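Local coordinates for protein Apc35852 (Geobacillus stearothermophilus, PDB 1U9C) that is of unknown function but belongs to the DJ-1/PfpI family, whose relatives include chaperones and cysteine proteases, at residues T153-V163 against R186-S194. Numbering follows the deposited sequence.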
loop_
_atom_site.group_PDB
_atom_site.type_symbol
_atom_site.label_atom_id
_atom_site.label_comp_id
_atom_site.label_asym_id
_atom_site.label_seq_id
_atom_site.Cartn_x
_atom_site.Cartn_y
_atom_site.Cartn_z
ATOM N N THR A 153 0.022 1.563 11.445
ATOM C CA THR A 153 1.399 1.974 11.286
ATOM C C THR A 153 1.656 2.446 9.879
ATOM O O THR A 153 0.818 2.289 8.992
ATOM C CB THR A 153 2.341 0.851 11.723
ATOM O OG1 THR A 153 3.678 1.332 11.882
ATOM C CG2 THR A 153 2.436 -0.294 10.737
ATOM N N SER A 154 2.835 3.027 9.680
ATOM C CA SER A 154 3.295 3.478 8.369
ATOM C C SER A 154 4.749 3.801 8.498
ATOM O O SER A 154 5.290 3.816 9.591
ATOM C CB SER A 154 2.568 4.713 7.845
ATOM O OG SER A 154 2.898 5.917 8.570
ATOM N N PHE A 155 5.348 4.243 7.393
ATOM C CA PHE A 155 6.669 4.834 7.427
ATOM C C PHE A 155 6.610 5.974 8.426
ATOM O O PHE A 155 5.717 6.797 8.400
ATOM C CB PHE A 155 7.004 5.402 6.076
ATOM C CG PHE A 155 8.459 5.538 5.807
ATOM C CD1 PHE A 155 9.229 4.438 5.574
ATOM C CD2 PHE A 155 9.026 6.784 5.681
ATOM C CE1 PHE A 155 10.548 4.580 5.247
ATOM C CE2 PHE A 155 10.350 6.921 5.347
ATOM C CZ PHE A 155 11.094 5.829 5.120
ATOM N N THR A 156 7.558 5.987 9.336
ATOM C CA THR A 156 7.487 6.937 10.433
ATOM C C THR A 156 8.127 8.244 10.066
ATOM O O THR A 156 8.975 8.313 9.176
ATOM C CB THR A 156 8.167 6.375 11.697
ATOM O OG1 THR A 156 9.553 6.106 11.445
ATOM C CG2 THR A 156 7.541 5.074 12.170
ATOM N N ASP A 157 7.747 9.273 10.812
ATOM C CA ASP A 157 8.351 10.588 10.633
ATOM C C ASP A 157 9.836 10.530 10.890
ATOM O O ASP A 157 10.592 11.215 10.219
ATOM C CB ASP A 157 7.753 11.612 11.555
ATOM C CG ASP A 157 6.304 11.905 11.267
ATOM O OD1 ASP A 157 5.766 11.506 10.211
ATOM O OD2 ASP A 157 5.631 12.584 12.086
ATOM N N GLU A 158 10.257 9.737 11.888
ATOM C CA GLU A 158 11.686 9.502 12.149
ATOM C C GLU A 158 12.423 8.870 10.978
ATOM O O GLU A 158 13.505 9.289 10.610
ATOM C CB GLU A 158 11.872 8.593 13.383
ATOM C CG GLU A 158 13.341 8.396 13.779
ATOM C CD GLU A 158 13.569 7.289 14.815
ATOM O OE1 GLU A 158 12.653 6.485 15.087
ATOM O OE2 GLU A 158 14.684 7.230 15.373
ATOM N N GLU A 159 11.819 7.855 10.370
ATOM C CA GLU A 159 12.393 7.232 9.187
ATOM C C GLU A 159 12.449 8.242 8.037
ATOM O O GLU A 159 13.453 8.313 7.353
ATOM C CB GLU A 159 11.603 5.992 8.770
ATOM C CG GLU A 159 11.913 4.765 9.625
ATOM C CD GLU A 159 10.846 3.673 9.593
ATOM O OE1 GLU A 159 9.634 4.000 9.644
ATOM O OE2 GLU A 159 11.215 2.476 9.598
ATOM N N GLU A 160 11.439 9.093 7.928
ATOM C CA GLU A 160 11.396 10.109 6.867
ATOM C C GLU A 160 12.466 11.181 7.049
ATOM O O GLU A 160 13.058 11.671 6.081
ATOM C CB GLU A 160 10.007 10.774 6.821
ATOM C CG GLU A 160 9.683 11.504 5.522
ATOM C CD GLU A 160 9.449 10.546 4.373
ATOM O OE1 GLU A 160 8.293 10.126 4.187
ATOM O OE2 GLU A 160 10.414 10.169 3.701
ATOM N N ARG A 161 12.675 11.609 8.289
ATOM C CA ARG A 161 13.736 12.571 8.581
ATOM C C ARG A 161 15.108 11.954 8.327
ATOM O O ARG A 161 15.995 12.629 7.851
ATOM C CB ARG A 161 13.667 13.052 10.031
ATOM C CG ARG A 161 12.484 13.971 10.347
ATOM C CD ARG A 161 12.581 14.616 11.708
ATOM N NE ARG A 161 12.870 13.616 12.727
ATOM C CZ ARG A 161 11.971 12.985 13.482
ATOM N NH1 ARG A 161 10.667 13.252 13.388
ATOM N NH2 ARG A 161 12.393 12.077 14.359
ATOM N N GLU A 162 15.279 10.676 8.657
ATOM C CA GLU A 162 16.557 10.016 8.437
ATOM C C GLU A 162 16.919 9.969 6.972
ATOM O O GLU A 162 18.048 10.274 6.598
ATOM C CB GLU A 162 16.601 8.613 9.047
ATOM C CG GLU A 162 17.810 7.813 8.550
ATOM C CD GLU A 162 18.312 6.762 9.518
ATOM O OE1 GLU A 162 18.625 5.646 9.045
ATOM O OE2 GLU A 162 18.396 7.039 10.732
ATOM N N VAL A 163 15.951 9.633 6.125
ATOM C CA VAL A 163 16.230 9.532 4.689
ATOM C C VAL A 163 16.451 10.927 4.095
ATOM O O VAL A 163 17.074 11.054 3.046
ATOM C CB VAL A 163 15.158 8.695 3.889
ATOM C CG1 VAL A 163 14.976 7.321 4.500
ATOM C CG2 VAL A 163 13.830 9.410 3.799
ATOM N N ARG A 186 4.241 1.795 16.172
ATOM C CA ARG A 186 5.382 1.447 15.370
ATOM C C ARG A 186 6.365 0.599 16.129
ATOM O O ARG A 186 6.207 0.372 17.328
ATOM C CB ARG A 186 6.053 2.734 14.880
ATOM C CG ARG A 186 6.114 3.793 15.984
ATOM C CD ARG A 186 7.189 4.755 15.799
ATOM N NE ARG A 186 8.482 4.110 15.627
ATOM C CZ ARG A 186 9.590 4.775 15.322
ATOM N NH1 ARG A 186 9.559 6.093 15.152
ATOM N NH2 ARG A 186 10.730 4.113 15.163
ATOM N N GLY A 187 7.372 0.124 15.416
ATOM C CA GLY A 187 8.485 -0.596 15.976
ATOM C C GLY A 187 9.753 0.173 15.644
ATOM O O GLY A 187 9.723 1.287 15.076
ATOM N N GLY A 188 10.885 -0.431 15.963
ATOM C CA GLY A 188 12.156 0.199 15.657
ATOM C C GLY A 188 12.253 0.599 14.200
ATOM O O GLY A 188 11.726 -0.093 13.323
ATOM N N LYS A 189 12.920 1.719 13.923
ATOM C CA LYS A 189 13.129 2.107 12.534
ATOM C C LYS A 189 13.709 0.900 11.793
ATOM O O LYS A 189 14.523 0.161 12.326
ATOM C CB LYS A 189 14.031 3.350 12.396
ATOM C CG LYS A 189 15.381 3.306 13.096
ATOM C CD LYS A 189 16.222 4.497 12.682
ATOM C CE LYS A 189 17.435 4.662 13.550
ATOM N NZ LYS A 189 18.281 5.804 13.100
ATOM N N TRP A 190 13.246 0.686 10.574
ATOM C CA TRP A 190 13.763 -0.371 9.693
ATOM C C TRP A 190 13.649 -1.794 10.206
ATOM O O TRP A 190 14.383 -2.652 9.736
ATOM C CB TRP A 190 15.235 -0.094 9.308
ATOM C CG TRP A 190 15.525 1.302 8.996
ATOM C CD1 TRP A 190 16.403 2.137 9.639
ATOM C CD2 TRP A 190 14.936 2.067 7.945
ATOM N NE1 TRP A 190 16.383 3.376 9.044
ATOM C CE2 TRP A 190 15.498 3.357 8.000
ATOM C CE3 TRP A 190 13.986 1.789 6.952
ATOM C CZ2 TRP A 190 15.131 4.366 7.110
ATOM C CZ3 TRP A 190 13.638 2.782 6.080
ATOM C CH2 TRP A 190 14.218 4.061 6.156
ATOM N N THR A 191 12.759 -2.048 11.166
ATOM C CA THR A 191 12.452 -3.401 11.585
ATOM C C THR A 191 11.069 -3.837 11.112
ATOM O O THR A 191 10.207 -2.996 10.847
ATOM C CB THR A 191 12.482 -3.529 13.134
ATOM O OG1 THR A 191 11.466 -2.699 13.729
ATOM C CG2 THR A 191 13.777 -2.994 13.708
ATOM N N ASP A 192 10.865 -5.146 11.037
ATOM C CA ASP A 192 9.604 -5.718 10.628
ATOM C C ASP A 192 8.600 -5.423 11.714
ATOM O O ASP A 192 8.696 -5.931 12.830
ATOM C CB ASP A 192 9.750 -7.229 10.369
ATOM C CG ASP A 192 8.428 -7.922 10.128
ATOM O OD1 ASP A 192 7.414 -7.231 9.882
ATOM O OD2 ASP A 192 8.301 -9.163 10.218
ATOM N N PHE A 193 7.638 -4.605 11.376
ATOM C CA PHE A 193 6.535 -4.284 12.225
ATOM C C PHE A 193 5.269 -4.135 11.392
ATOM O O PHE A 193 5.187 -3.282 10.490
ATOM C CB PHE A 193 6.774 -2.982 13.001
ATOM C CG PHE A 193 5.664 -2.689 13.958
ATOM C CD1 PHE A 193 5.533 -3.434 15.138
ATOM C CD2 PHE A 193 4.720 -1.741 13.669
ATOM C CE1 PHE A 193 4.485 -3.190 15.990
ATOM C CE2 PHE A 193 3.675 -1.488 14.545
ATOM C CZ PHE A 193 3.553 -2.222 15.702
ATOM N N SER A 194 4.264 -4.945 11.687
ATOM C CA SER A 194 2.965 -4.755 11.081
ATOM C C SER A 194 1.847 -4.982 12.069
ATOM O O SER A 194 2.031 -5.602 13.139
ATOM C CB SER A 194 2.747 -5.671 9.879
ATOM O OG SER A 194 2.901 -7.023 10.286
#
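The Trp190 indole lies with one face on the aliphatic part of Glu159, whose CG sits 4.1 Å from the centroid of the six-membered ring in a CH-pi contact. At the indole edge come Val163 CG1 and the carboxylate of Glu162, while Phe155 CE1 meets Trp190 CZ3 obliquely at 3.7 Å, the two rings inclined at 66°. The Arg186 guanidinium carries the Thr156 methyl on one face and holds Glu158 OE1 at its edge: NH1 and NH2 both donate to that single oxygen, each 3.1 Å away, with the carboxylate turned 45° from the guanidinium plane. A bend at chi3 folds Arg186 back, letting NE and NH2 also clasp Gly187 O within its own loop. A leucine in place of Arg186 would probably leave Glu158 without its salt bridge and Gly187 O without both side-chain donors.

Glu159 divides its carboxylate between two tasks. OE2 takes the nearly straight bond from Trp190 N (2.9 Å, 176°), whereas OE1 accepts from Thr156 N and OG1; with Thr156 OG1 receiving Glu159 N, this is a capping box at the start of helix 157-163. Glu162 splits likewise, OE2 pairing with Lys189 NZ at 2.7 Å and OE1 receiving Trp190 NE1 from above the carboxylate plane. On the same helix, Glu160 turns away to His99 and His130. Three acidic side chains of the helix thus grip the loop between strands 183-184 and 194-197; Arg186 and Lys189 probably offset the charges of Glu158 and Glu162, whereas uncharged donors hold the Glu159 carboxylate.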